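Local coordinates for putative lipoprotein (Bacteroides fragilis, PDB 3NQI) that is of unknown function but is probably a lipoprotein held at the bacterial cell envelope by a lipid anchor, at residues Val16-Arg21 and Arg48-Tyr53; Glu34-Asn39 and Ser68-Leu73; Ile41-Asn46 and Ala75-Ile80; Thr123-Val128 and Phe191-Ile196. One frame throughout, in Å; residues are numbered along the deposited sequence.

Contact 1: Val16-Arg21 and Arg48-Tyr53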
loop_
_atom_site.group_PDB
_atom_site.type_symbol
_atom_site.label_atom_id
_atom_site.label_comp_id
_atom_site.label_asym_id
_atom_site.label_seq_id
_atom_site.Cartn_x
_atom_site.Cartn_y
_atom_site.Cartn_z
ATOM N N VAL A 16 4.375 -3.101 -9.189
ATOM C CA VAL A 16 3.925 -3.998 -10.250
ATOM C C VAL A 16 3.042 -5.080 -9.691
ATOM O O VAL A 16 3.126 -5.410 -8.550
ATOM C CB VAL A 16 5.113 -4.726 -10.962
ATOM C CG1 VAL A 16 5.982 -3.760 -11.665
ATOM C CG2 VAL A 16 5.922 -5.627 -9.961
ATOM N N LYS A 17 2.198 -5.652 -10.539
ATOM C CA LYS A 17 1.433 -6.815 -10.178
ATOM C C LYS A 17 2.354 -8.025 -10.416
ATOM O O LYS A 17 3.199 -7.996 -11.297
ATOM C CB LYS A 17 0.210 -6.933 -11.074
ATOM C CG LYS A 17 -0.653 -8.132 -10.788
ATOM C CD LYS A 17 -1.755 -8.282 -11.832
ATOM C CE LYS A 17 -2.634 -9.489 -11.502
ATOM N NZ LYS A 17 -3.982 -9.383 -12.127
ATOM N N VAL A 18 2.186 -9.069 -9.603
ATOM C CA VAL A 18 2.992 -10.272 -9.691
ATOM C C VAL A 18 2.152 -11.346 -10.394
ATOM O O VAL A 18 1.035 -11.633 -9.954
ATOM C CB VAL A 18 3.356 -10.744 -8.251
ATOM C CG1 VAL A 18 4.131 -12.103 -8.262
ATOM C CG2 VAL A 18 4.103 -9.570 -7.489
ATOM N N ASN A 19 2.671 -11.946 -11.470
ATOM C CA ASN A 19 1.945 -13.032 -12.151
ATOM C C ASN A 19 2.533 -14.416 -11.851
ATOM O O ASN A 19 3.745 -14.559 -11.767
ATOM C CB ASN A 19 1.999 -12.817 -13.643
ATOM C CG ASN A 19 1.678 -11.404 -14.041
ATOM O OD1 ASN A 19 2.438 -10.737 -14.771
ATOM N ND2 ASN A 19 0.556 -10.932 -13.564
ATOM N N ASP A 20 1.678 -15.428 -11.692
ATOM C CA ASP A 20 2.112 -16.834 -11.699
ATOM C C ASP A 20 1.922 -17.381 -13.117
ATOM O O ASP A 20 0.810 -17.680 -13.516
ATOM C CB ASP A 20 1.306 -17.688 -10.700
ATOM C CG ASP A 20 1.781 -19.160 -10.639
ATOM O OD1 ASP A 20 2.829 -19.522 -11.238
ATOM O OD2 ASP A 20 1.093 -19.966 -9.976
ATOM N N ARG A 21 3.010 -17.508 -13.864
ATOM C CA ARG A 21 2.958 -17.982 -15.243
ATOM C C ARG A 21 3.421 -19.454 -15.297
ATOM O O ARG A 21 4.613 -19.721 -15.481
ATOM C CB ARG A 21 3.837 -17.072 -16.120
ATOM C CG ARG A 21 3.350 -16.884 -17.548
ATOM C CD ARG A 21 2.286 -15.800 -17.644
ATOM N NE ARG A 21 1.899 -15.557 -19.029
ATOM N N ARG A 48 0.967 -10.856 -4.268
ATOM C CA ARG A 48 0.025 -10.482 -5.307
ATOM C C ARG A 48 0.556 -9.237 -5.972
ATOM O O ARG A 48 0.442 -9.079 -7.199
ATOM C CB ARG A 48 -1.364 -10.270 -4.698
ATOM C CG ARG A 48 -2.511 -10.503 -5.691
ATOM C CD ARG A 48 -3.885 -10.076 -5.182
ATOM N NE ARG A 48 -3.875 -8.666 -4.852
ATOM C CZ ARG A 48 -3.935 -7.641 -5.714
ATOM N NH1 ARG A 48 -4.057 -7.797 -7.035
ATOM N NH2 ARG A 48 -3.868 -6.418 -5.224
HETATM N N MSE A 49 1.188 -8.352 -5.179
HETATM C CA MSE A 49 1.771 -7.108 -5.688
HETATM C C MSE A 49 3.198 -6.887 -5.170
HETATM O O MSE A 49 3.506 -7.311 -4.106
HETATM C CB MSE A 49 0.914 -5.918 -5.236
HETATM C CG MSE A 49 -0.511 -5.877 -5.758
HETATM SE SE MSE A 49 -0.560 -5.196 -7.611
HETATM C CE MSE A 49 0.573 -3.482 -7.830
ATOM N N ALA A 50 4.063 -6.160 -5.901
ATOM C CA ALA A 50 5.473 -6.033 -5.515
ATOM C C ALA A 50 6.060 -4.692 -5.894
ATOM O O ALA A 50 5.460 -3.992 -6.661
ATOM C CB ALA A 50 6.370 -7.181 -6.208
ATOM N N TYR A 51 7.150 -4.323 -5.251
ATOM C CA TYR A 51 8.028 -3.239 -5.696
ATOM C C TYR A 51 9.311 -3.865 -6.292
ATOM O O TYR A 51 9.999 -4.660 -5.636
ATOM C CB TYR A 51 8.359 -2.328 -4.516
ATOM C CG TYR A 51 9.224 -1.157 -4.877
ATOM C CD1 TYR A 51 8.678 -0.031 -5.461
ATOM C CD2 TYR A 51 10.605 -1.179 -4.627
ATOM C CE1 TYR A 51 9.475 1.078 -5.798
ATOM C CE2 TYR A 51 11.405 -0.074 -4.948
ATOM C CZ TYR A 51 10.824 1.043 -5.520
ATOM O OH TYR A 51 11.597 2.122 -5.868
ATOM N N ILE A 52 9.645 -3.524 -7.523
ATOM C CA ILE A 52 10.863 -4.043 -8.142
ATOM C C ILE A 52 11.754 -2.911 -8.590
ATOM O O ILE A 52 11.289 -1.802 -8.779
ATOM C CB ILE A 52 10.588 -4.994 -9.339
ATOM C CG1 ILE A 52 9.898 -4.301 -10.511
ATOM C CG2 ILE A 52 9.775 -6.253 -8.861
ATOM C CD1 ILE A 52 9.692 -5.276 -11.708
ATOM N N TYR A 53 13.020 -3.245 -8.735
ATOM C CA TYR A 53 14.048 -2.396 -9.226
ATOM C C TYR A 53 14.698 -3.195 -10.355
ATOM O O TYR A 53 15.207 -4.301 -10.157
ATOM C CB TYR A 53 14.991 -2.051 -8.055
ATOM C CG TYR A 53 16.209 -1.295 -8.479
ATOM C CD1 TYR A 53 16.162 -0.423 -9.566
ATOM C CD2 TYR A 53 17.435 -1.469 -7.826
ATOM C CE1 TYR A 53 17.265 0.252 -9.979
ATOM C CE2 TYR A 53 18.570 -0.783 -8.246
ATOM C CZ TYR A 53 18.468 0.069 -9.330
ATOM O OH TYR A 53 19.546 0.774 -9.795
HETATM O O HOH W 1 -1.432 -10.608 -8.731
#
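R48 O is gripped twice: V18 N donates to it at 3.0 Å, and water 1 donates to both R48 O and V18 O. The V18 N-H points well at its acceptor, although the donor stands 39° above the carbonyl plane. The water therefore bridges two carbonyl oxygens just where the strands begin to part. The axes of the two short segments run 115° apart, and two bridges fall within them, the pairing continuing at I52 with G14. V16 and A50 form a hydrogen-bonded pair, closed by V16 N to A50 O and A50 N to V16 O, both at 2.9 Å; K17 and M49 follow as a non-hydrogen-bonded pair. The case illustrates how sharply the strands of a small barrel curl while side chains extend the contact. On the face of V16 and A50, V18 CG2 presses on A50 CB at 3.5 Å, while V16 crosses I52 at about a right angle, with V16 CG1 4.0 Å from I52 CD1. The other face carries the selenomethionine M49, whose chain is bent at chi2 and again at chi3 (-47°): SE is folded over K17 CA at 3.6 Å, and CE comes down on V16 O at 3.3 Å. The guanidinium of R48 is held elsewhere, by NH2 to T123 OG1. D81 takes the backbone N-H groups of R48 and M49. The start of strand 49-56 lies between strands 11-21 and 78-87, and farther along it pairs with 68-73; V25 and F27 of strand 24-28 pack on the valine side, and A193 of strand 186-195 on M49.

Contact 2: Glu34-Asn39 and Ser68-Leu73; sequences ELIPTN and SIKITL
N39 and L73 cross at about a right angle, which sets the carboxamide of N39 against the backbone of L73. N39 CG, anti to its own carbonyl carbon (chi1 -63°), is brought up to L73 N. N39 OD1 accepts L73 N on an in-plane lone pair at 2.8 Å, and N39 ND2 donates to L73 O at 3.1 Å, the acceptor lying 8° out of the amide plane. Two bonds fix the rotation of the amide, so a side chain carries the pairing on after strand 34-37 has ended. T38 also lies across its neighbours at about a right angle: its CG2 rests on K70 CB at 3.8 Å, and the hydroxyls of T38 and T72 both bond to the carboxylate of D57. L35 and I69 lie side by side and point the same way, L35 CD2 against I69 CB at 4.0 Å. I71 completes this apolar face, its CD1 meeting L35 CB at 3.8 Å, and P37 CB approaches L73 CD1. On the opposite face E34 CB lies near S68 OG, while E34 OE2 turns to T26. Between the faces runs a parallel ladder: I36 bonds to I69 on one side and I71 on the other, and each of the three both donates and accepts. I36 N to I69 O and I71 N to I36 O are each 2.7 Å. A parallel pairing of the third and fifth strands, in a ring otherwise antiparallel and closed in the order first, second, third, fifth, fourth, is the topology of an OB-fold barrel, which this domain probably adopts.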
loop_
_atom_site.group_PDB
_atom_site.type_symbol
_atom_site.label_atom_id
_atom_site.label_comp_id
_atom_site.label_asym_id
_atom_site.label_seq_id
_atom_site.Cartn_x
_atom_site.Cartn_y
_atom_site.Cartn_z
ATOM N N GLU A 34 3.750 -6.601 -19.630
ATOM C CA GLU A 34 4.331 -7.728 -18.883
ATOM C C GLU A 34 5.861 -7.604 -18.858
ATOM O O GLU A 34 6.499 -7.361 -19.884
ATOM C CB GLU A 34 3.895 -9.091 -19.443
ATOM C CG GLU A 34 4.438 -10.295 -18.658
ATOM C CD GLU A 34 3.668 -11.605 -18.881
ATOM O OE1 GLU A 34 2.799 -11.647 -19.760
ATOM O OE2 GLU A 34 3.931 -12.614 -18.188
ATOM N N LEU A 35 6.444 -7.756 -17.671
ATOM C CA LEU A 35 7.906 -7.703 -17.503
ATOM C C LEU A 35 8.401 -9.115 -17.185
ATOM O O LEU A 35 7.958 -9.722 -16.199
ATOM C CB LEU A 35 8.312 -6.685 -16.435
ATOM C CG LEU A 35 7.692 -5.292 -16.645
ATOM C CD1 LEU A 35 8.072 -4.338 -15.476
ATOM C CD2 LEU A 35 8.105 -4.716 -18.026
ATOM N N ILE A 36 9.293 -9.625 -18.044
ATOM C CA ILE A 36 9.751 -11.017 -17.975
ATOM C C ILE A 36 11.188 -11.092 -17.429
ATOM O O ILE A 36 12.124 -10.670 -18.108
ATOM C CB ILE A 36 9.722 -11.688 -19.345
ATOM C CG1 ILE A 36 8.356 -11.492 -20.041
ATOM C CG2 ILE A 36 10.086 -13.190 -19.233
ATOM C CD1 ILE A 36 7.274 -12.389 -19.559
ATOM N N PRO A 37 11.367 -11.623 -16.224
ATOM C CA PRO A 37 12.724 -11.712 -15.690
ATOM C C PRO A 37 13.577 -12.710 -16.448
ATOM O O PRO A 37 13.095 -13.776 -16.833
ATOM C CB PRO A 37 12.520 -12.217 -14.253
ATOM C CG PRO A 37 11.113 -12.035 -13.948
ATOM C CD PRO A 37 10.383 -12.143 -15.258
ATOM N N THR A 38 14.819 -12.321 -16.694
ATOM C CA THR A 38 15.811 -13.183 -17.291
ATOM C C THR A 38 16.947 -13.504 -16.311
ATOM O O THR A 38 17.939 -14.112 -16.701
ATOM C CB THR A 38 16.446 -12.503 -18.503
ATOM O OG1 THR A 38 17.114 -11.319 -18.066
ATOM C CG2 THR A 38 15.390 -12.155 -19.551
ATOM N N ASN A 39 16.833 -13.086 -15.057
ATOM C CA ASN A 39 17.786 -13.520 -14.027
ATOM C C ASN A 39 17.965 -15.038 -14.051
ATOM O O ASN A 39 17.007 -15.781 -14.312
ATOM C CB ASN A 39 17.326 -13.046 -12.646
ATOM C CG ASN A 39 17.301 -11.532 -12.549
ATOM O OD1 ASN A 39 16.410 -10.872 -13.118
ATOM N ND2 ASN A 39 18.294 -10.965 -11.881
ATOM N N SER A 68 5.298 -7.352 -24.082
ATOM C CA SER A 68 6.175 -7.983 -23.094
ATOM C C SER A 68 7.582 -7.478 -23.258
ATOM O O SER A 68 8.044 -7.325 -24.363
ATOM C CB SER A 68 6.215 -9.492 -23.302
ATOM O OG SER A 68 4.981 -10.066 -22.948
ATOM N N ILE A 69 8.269 -7.262 -22.153
ATOM C CA ILE A 69 9.632 -6.763 -22.160
ATOM C C ILE A 69 10.443 -7.684 -21.251
ATOM O O ILE A 69 10.002 -8.020 -20.149
ATOM C CB ILE A 69 9.683 -5.285 -21.641
ATOM C CG1 ILE A 69 8.952 -4.345 -22.613
ATOM C CG2 ILE A 69 11.117 -4.802 -21.486
ATOM C CD1 ILE A 69 8.873 -2.882 -22.145
ATOM N N LYS A 70 11.614 -8.100 -21.715
ATOM C CA LYS A 70 12.511 -8.916 -20.895
ATOM C C LYS A 70 13.302 -7.998 -19.964
ATOM O O LYS A 70 13.860 -6.994 -20.419
ATOM C CB LYS A 70 13.503 -9.688 -21.765
ATOM C CG LYS A 70 12.857 -10.547 -22.824
ATOM C CD LYS A 70 12.865 -12.020 -22.485
ATOM C CE LYS A 70 12.754 -12.825 -23.772
ATOM N NZ LYS A 70 12.588 -14.273 -23.508
ATOM N N ILE A 71 13.351 -8.325 -18.675
ATOM C CA ILE A 71 14.076 -7.489 -17.717
ATOM C C ILE A 71 15.083 -8.277 -16.873
ATOM O O ILE A 71 14.987 -9.475 -16.717
ATOM C CB ILE A 71 13.123 -6.724 -16.739
ATOM C CG1 ILE A 71 12.234 -7.687 -15.958
ATOM C CG2 ILE A 71 12.240 -5.728 -17.498
ATOM C CD1 ILE A 71 11.667 -7.110 -14.655
ATOM N N THR A 72 16.040 -7.554 -16.322
ATOM C CA THR A 72 16.931 -8.077 -15.303
ATOM C C THR A 72 16.613 -7.348 -14.000
ATOM O O THR A 72 16.720 -6.139 -13.925
ATOM C CB THR A 72 18.409 -7.864 -15.748
ATOM O OG1 THR A 72 18.642 -8.650 -16.919
ATOM C CG2 THR A 72 19.409 -8.269 -14.640
ATOM N N LEU A 73 16.203 -8.097 -12.973
ATOM C CA LEU A 73 16.000 -7.536 -11.663
ATOM C C LEU A 73 17.355 -7.174 -11.093
ATOM O O LEU A 73 18.319 -7.956 -11.194
ATOM C CB LEU A 73 15.270 -8.533 -10.747
ATOM C CG LEU A 73 13.830 -8.797 -11.216
ATOM C CD1 LEU A 73 13.275 -10.112 -10.695
ATOM C CD2 LEU A 73 12.901 -7.614 -10.788
#

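Contact 3: Ile41-Asn46 and Ala75-Ile80. With CD (cadmium ion), chain F.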
loop_
_atom_site.group_PDB
_atom_site.type_symbol
_atom_site.label_atom_id
_atom_site.label_comp_id
_atom_site.label_asym_id
_atom_site.label_seq_id
_atom_site.Cartn_x
_atom_site.Cartn_y
_atom_site.Cartn_z
ATOM N N ILE A 41 18.949 -16.903 -11.477
ATOM C CA ILE A 41 18.338 -17.472 -10.260
ATOM C C ILE A 41 16.828 -17.183 -10.312
ATOM O O ILE A 41 16.439 -16.027 -10.463
ATOM C CB ILE A 41 18.906 -16.833 -8.958
ATOM C CG1 ILE A 41 20.444 -16.896 -8.924
ATOM C CG2 ILE A 41 18.323 -17.526 -7.708
ATOM C CD1 ILE A 41 21.015 -18.260 -9.026
ATOM N N PRO A 42 15.975 -18.226 -10.195
ATOM C CA PRO A 42 14.524 -18.033 -10.294
ATOM C C PRO A 42 13.940 -17.080 -9.264
ATOM O O PRO A 42 14.317 -17.106 -8.120
ATOM C CB PRO A 42 13.942 -19.428 -10.041
ATOM C CG PRO A 42 15.063 -20.388 -10.271
ATOM C CD PRO A 42 16.345 -19.646 -10.040
ATOM N N VAL A 43 12.982 -16.267 -9.695
ATOM C CA VAL A 43 12.170 -15.426 -8.792
ATOM C C VAL A 43 11.217 -16.321 -8.056
ATOM O O VAL A 43 10.503 -17.110 -8.672
ATOM C CB VAL A 43 11.441 -14.371 -9.601
ATOM C CG1 VAL A 43 10.428 -13.582 -8.748
ATOM C CG2 VAL A 43 12.499 -13.457 -10.264
ATOM N N THR A 44 11.242 -16.257 -6.733
ATOM C CA THR A 44 10.371 -17.080 -5.916
ATOM C C THR A 44 9.374 -16.280 -5.050
ATOM O O THR A 44 8.680 -16.840 -4.194
ATOM C CB THR A 44 11.222 -17.991 -4.997
ATOM O OG1 THR A 44 12.132 -17.169 -4.264
ATOM C CG2 THR A 44 12.018 -19.044 -5.842
ATOM N N LEU A 45 9.295 -14.985 -5.261
ATOM C CA LEU A 45 8.341 -14.110 -4.509
ATOM C C LEU A 45 6.884 -14.596 -4.532
ATOM O O LEU A 45 6.319 -14.823 -5.612
ATOM C CB LEU A 45 8.388 -12.726 -5.111
ATOM C CG LEU A 45 7.424 -11.672 -4.564
ATOM C CD1 LEU A 45 7.787 -11.283 -3.100
ATOM C CD2 LEU A 45 7.443 -10.496 -5.537
ATOM N N ASN A 46 6.301 -14.805 -3.349
ATOM C CA ASN A 46 4.891 -15.172 -3.215
ATOM C C ASN A 46 4.106 -13.917 -2.758
ATOM O O ASN A 46 3.991 -13.664 -1.569
ATOM C CB ASN A 46 4.722 -16.303 -2.191
ATOM C CG ASN A 46 3.365 -16.997 -2.285
ATOM O OD1 ASN A 46 2.541 -16.679 -3.141
ATOM N ND2 ASN A 46 3.140 -17.961 -1.407
ATOM N N ALA A 75 17.540 -6.051 -7.748
ATOM C CA ALA A 75 17.468 -6.250 -6.307
ATOM C C ALA A 75 16.464 -7.335 -6.116
ATOM O O ALA A 75 15.687 -7.603 -7.021
ATOM C CB ALA A 75 16.999 -4.994 -5.602
ATOM N N ASP A 76 16.462 -7.950 -4.940
ATOM C CA ASP A 76 15.438 -8.949 -4.644
ATOM C C ASP A 76 14.030 -8.310 -4.631
ATOM O O ASP A 76 13.783 -7.364 -3.892
ATOM C CB ASP A 76 15.751 -9.637 -3.327
ATOM C CG ASP A 76 14.834 -10.822 -3.044
ATOM O OD1 ASP A 76 14.330 -11.558 -3.972
ATOM O OD2 ASP A 76 14.682 -11.054 -1.827
ATOM N N PRO A 77 13.099 -8.833 -5.433
ATOM C CA PRO A 77 11.774 -8.200 -5.454
ATOM C C PRO A 77 11.145 -8.150 -4.064
ATOM O O PRO A 77 11.359 -9.038 -3.260
ATOM C CB PRO A 77 10.956 -9.113 -6.389
ATOM C CG PRO A 77 11.936 -9.805 -7.222
ATOM C CD PRO A 77 13.218 -9.890 -6.446
ATOM N N THR A 78 10.412 -7.097 -3.755
ATOM C CA THR A 78 9.777 -6.988 -2.431
ATOM C C THR A 78 8.257 -7.078 -2.503
ATOM O O THR A 78 7.620 -6.298 -3.157
ATOM C CB THR A 78 10.115 -5.660 -1.800
ATOM O OG1 THR A 78 11.510 -5.486 -1.873
ATOM C CG2 THR A 78 9.616 -5.591 -0.306
ATOM N N GLY A 79 7.637 -7.952 -1.730
ATOM C CA GLY A 79 6.202 -7.986 -1.736
ATOM C C GLY A 79 5.643 -6.806 -0.959
ATOM O O GLY A 79 6.205 -6.406 0.046
ATOM N N ILE A 80 4.527 -6.240 -1.406
ATOM C CA ILE A 80 3.964 -5.094 -0.687
ATOM C C ILE A 80 2.463 -5.210 -0.382
ATOM O O ILE A 80 1.769 -4.207 -0.220
ATOM C CB ILE A 80 4.166 -3.845 -1.588
ATOM C CG1 ILE A 80 3.437 -4.027 -2.897
ATOM C CG2 ILE A 80 5.644 -3.496 -1.753
ATOM C CD1 ILE A 80 3.482 -2.731 -3.778
HETATM CD CD CD F . 12.975 -13.192 -3.390
HETATM O O HOH W 2 11.622 -14.612 -2.656
HETATM O O HOH W 3 13.530 -13.090 -1.108
HETATM O O HOH W 4 11.098 -11.654 -2.764
HETATM O O HOH W 5 14.775 -14.894 -3.257
#
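L45 meets P77 and G79 through its two methyl groups, and following it outward shows how one leucine of a loop packs on a neighbouring segment. CB leaves the backbone toward segment 75-80 without itself touching it. CG stands anti to the backbone N (chi1 176°), which carries the branch point toward segment 75-80. From there L45 CD1 settles on the backbone of G79, with L45 CD1 to G79 N at 3.6 Å and L45 CD1 to G79 CA at 3.9 Å; with no side chain on that glycine, the methyl meets the main chain directly. L45 CD2 turns to the proline, 3.9 Å from P77 CB, and also rests on A50. V43 CG1 makes a looser approach to P77 CG at 4.3 Å. Segment 41-46 joins the third and fourth strands of a barrel with OB-fold topology, a connection that is often helical in that family but here is an irregular loop. V43 and L45 dip from it onto V25, F27 and V18 of the barrel strands. Outside this apolar patch lies a cadmium ion, probably acquired from the crystallisation liquor. D76 CG is anti to its backbone N (chi1 -172°), and D76 OD1 binds the metal at 2.2 Å. Waters 2, 3, 4 and 5 and one atom from outside the two segments complete six ligands, with water 2 opposite D76 OD1. The second shell joins both segments: T44 OG1 is hydrogen-bonded to water 2 at 3.1 Å, and water 4 donates to P77 O at 2.7 Å.

Contact 4: Thr123-Val128 and Phe191-Ile196; sequences TIVLPV and FKAYEI
Backbone bonds join I124 to Y194 and L126 to K192, each pair linked in both directions in an antiparallel ladder whose shortest bond is L126 N to K192 O at 2.8 Å. The alternate pairs, V125 with A193 between them and P127 with F191 beyond, are non-hydrogen-bonded, so the missing N-H of P127 costs this ladder nothing. Weaker CA-H...O contacts fill in, such as T123 CA to Y194 O at 3.3 Å. Aromatic contacts come on both faces. Y194 lies across L126 at about a right angle, CE1 against L126 CD2 at 3.9 Å, and the edge of its ring lies in plane with I124 O. F191 carries CG anti to its carbonyl carbon (chi1 -71°), and its ring meets V125 CG1 through CD1 at 3.7 Å and P127 CB through CE1 at 3.9 Å. Aliphatic contacts complete the two faces: V125 CG2 and T123 CG2 both touch A193 CB, while I124 CG2 touches I196 CD1 at 4.1 Å. Polar side-chain atoms bond to groups outside the pair: T123 OG1 to R48, Y194 OH to F150 O and E195 OE2 to S197 OG. The example makes a general point about buried sheet. Alternate residues bond within the ladder, others, such as V125 and A193, to neighbouring strands, and most of both faces is apolar, with K192 and E195 the charged exceptions.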
loop_
_atom_site.group_PDB
_atom_site.type_symbol
_atom_site.label_atom_id
_atom_site.label_comp_id
_atom_site.label_asym_id
_atom_site.label_seq_id
_atom_site.Cartn_x
_atom_site.Cartn_y
_atom_site.Cartn_z
ATOM N N THR A 123 -7.025 -2.390 -7.474
ATOM C CA THR A 123 -5.910 -2.170 -6.554
ATOM C C THR A 123 -5.552 -0.707 -6.393
ATOM O O THR A 123 -5.355 0.018 -7.371
ATOM C CB THR A 123 -4.609 -2.935 -6.987
ATOM O OG1 THR A 123 -4.903 -4.319 -7.149
ATOM C CG2 THR A 123 -3.437 -2.771 -5.927
ATOM N N ILE A 124 -5.393 -0.291 -5.145
ATOM C CA ILE A 124 -4.832 1.018 -4.897
ATOM C C ILE A 124 -3.565 0.873 -4.018
ATOM O O ILE A 124 -3.357 -0.162 -3.376
ATOM C CB ILE A 124 -5.829 1.981 -4.235
ATOM C CG1 ILE A 124 -6.284 1.401 -2.913
ATOM C CG2 ILE A 124 -7.052 2.300 -5.208
ATOM C CD1 ILE A 124 -7.108 2.395 -2.027
ATOM N N VAL A 125 -2.733 1.920 -4.082
ATOM C CA VAL A 125 -1.429 1.904 -3.463
ATOM C C VAL A 125 -1.217 3.105 -2.549
ATOM O O VAL A 125 -1.461 4.237 -2.957
ATOM C CB VAL A 125 -0.303 1.797 -4.482
ATOM C CG1 VAL A 125 1.094 1.741 -3.723
ATOM C CG2 VAL A 125 -0.486 0.512 -5.321
ATOM N N LEU A 126 -0.802 2.822 -1.306
ATOM C CA LEU A 126 -0.393 3.883 -0.357
ATOM C C LEU A 126 1.117 3.973 -0.223
ATOM O O LEU A 126 1.750 3.033 0.168
ATOM C CB LEU A 126 -1.048 3.676 1.012
ATOM C CG LEU A 126 -2.501 4.105 1.240
ATOM C CD1 LEU A 126 -3.389 3.673 0.172
ATOM C CD2 LEU A 126 -2.947 3.589 2.703
ATOM N N PRO A 127 1.730 5.130 -0.587
ATOM C CA PRO A 127 3.102 5.349 -0.125
ATOM C C PRO A 127 3.085 5.693 1.352
ATOM O O PRO A 127 2.318 6.589 1.713
ATOM C CB PRO A 127 3.559 6.552 -0.939
ATOM C CG PRO A 127 2.413 6.934 -1.796
ATOM C CD PRO A 127 1.191 6.341 -1.240
ATOM N N VAL A 128 3.765 4.946 2.245
ATOM C CA VAL A 128 3.789 5.304 3.629
ATOM C C VAL A 128 5.209 5.798 4.058
ATOM O O VAL A 128 6.216 5.142 3.769
ATOM C CB VAL A 128 3.286 4.146 4.560
ATOM C CG1 VAL A 128 3.023 4.751 5.916
ATOM C CG2 VAL A 128 2.025 3.547 3.994
ATOM N N PHE A 191 5.855 1.212 0.054
ATOM C CA PHE A 191 4.551 1.159 -0.608
ATOM C C PHE A 191 3.729 0.018 -0.016
ATOM O O PHE A 191 4.304 -1.021 0.315
ATOM C CB PHE A 191 4.676 0.915 -2.035
ATOM C CG PHE A 191 5.212 2.074 -2.786
ATOM C CD1 PHE A 191 4.428 3.168 -3.028
ATOM C CD2 PHE A 191 6.479 2.038 -3.280
ATOM C CE1 PHE A 191 4.936 4.248 -3.769
ATOM C CE2 PHE A 191 6.988 3.104 -3.983
ATOM C CZ PHE A 191 6.196 4.193 -4.244
ATOM N N LYS A 192 2.419 0.237 0.131
ATOM C CA LYS A 192 1.476 -0.827 0.578
ATOM C C LYS A 192 0.357 -0.886 -0.462
ATOM O O LYS A 192 -0.272 0.129 -0.782
ATOM C CB LYS A 192 0.930 -0.495 1.959
ATOM C CG LYS A 192 2.021 -0.463 3.045
ATOM C CD LYS A 192 2.389 -1.942 3.432
ATOM C CE LYS A 192 3.627 -2.057 4.199
ATOM N NZ LYS A 192 3.935 -3.521 4.263
ATOM N N ALA A 193 0.156 -2.072 -1.021
ATOM C CA ALA A 193 -0.841 -2.293 -2.055
ATOM C C ALA A 193 -2.042 -3.074 -1.495
ATOM O O ALA A 193 -1.879 -4.057 -0.730
ATOM C CB ALA A 193 -0.214 -3.029 -3.264
ATOM N N TYR A 194 -3.243 -2.618 -1.879
ATOM C CA TYR A 194 -4.533 -3.090 -1.351
ATOM C C TYR A 194 -5.462 -3.542 -2.451
ATOM O O TYR A 194 -5.896 -2.747 -3.310
ATOM C CB TYR A 194 -5.279 -2.000 -0.559
ATOM C CG TYR A 194 -4.492 -1.504 0.617
ATOM C CD1 TYR A 194 -3.525 -0.522 0.472
ATOM C CD2 TYR A 194 -4.657 -2.063 1.840
ATOM C CE1 TYR A 194 -2.740 -0.117 1.543
ATOM C CE2 TYR A 194 -3.905 -1.642 2.950
ATOM C CZ TYR A 194 -2.970 -0.697 2.809
ATOM O OH TYR A 194 -2.211 -0.332 3.897
ATOM N N GLU A 195 -5.811 -4.826 -2.397
ATOM C CA GLU A 195 -6.848 -5.345 -3.295
ATOM C C GLU A 195 -8.203 -4.952 -2.715
ATOM O O GLU A 195 -8.583 -5.404 -1.638
ATOM C CB GLU A 195 -6.727 -6.901 -3.418
ATOM C CG GLU A 195 -7.193 -7.473 -4.754
ATOM C CD GLU A 195 -8.704 -7.355 -4.997
ATOM O OE1 GLU A 195 -9.483 -7.305 -4.016
ATOM O OE2 GLU A 195 -9.123 -7.388 -6.162
ATOM N N ILE A 196 -8.964 -4.154 -3.434
ATOM C CA ILE A 196 -10.173 -3.552 -2.902
ATOM C C ILE A 196 -11.486 -4.043 -3.590
ATOM O O ILE A 196 -12.524 -3.477 -3.343
ATOM C CB ILE A 196 -10.117 -2.047 -2.909
ATOM C CG1 ILE A 196 -9.898 -1.516 -4.333
ATOM C CG2 ILE A 196 -9.009 -1.536 -1.922
ATOM C CD1 ILE A 196 -10.328 -0.057 -4.460
#

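Contact 4 is the core case, its centre about 3 Å from that of the chain, whereas contact 3 is a surface contact and contacts 1 and 2 are partly buried. Contacts 1 and 2 belong to one barrel, meeting where I52 packs on I71 and L73; one pairs strands antiparallel, the other parallel. Contact 3 lies against both, its second segment pairing with strand 49-56. I80 then bonds to A193, so strand 78-87 links the barrel to contact 4, where Y51 CE1 also packs on F191 CE2. Chemistry follows position: a largely apolar ladder at the centre, a ladder with one polar face and an asparagine extension at the barrel's outer part, and methyl contacts beside a hydrated metal outside.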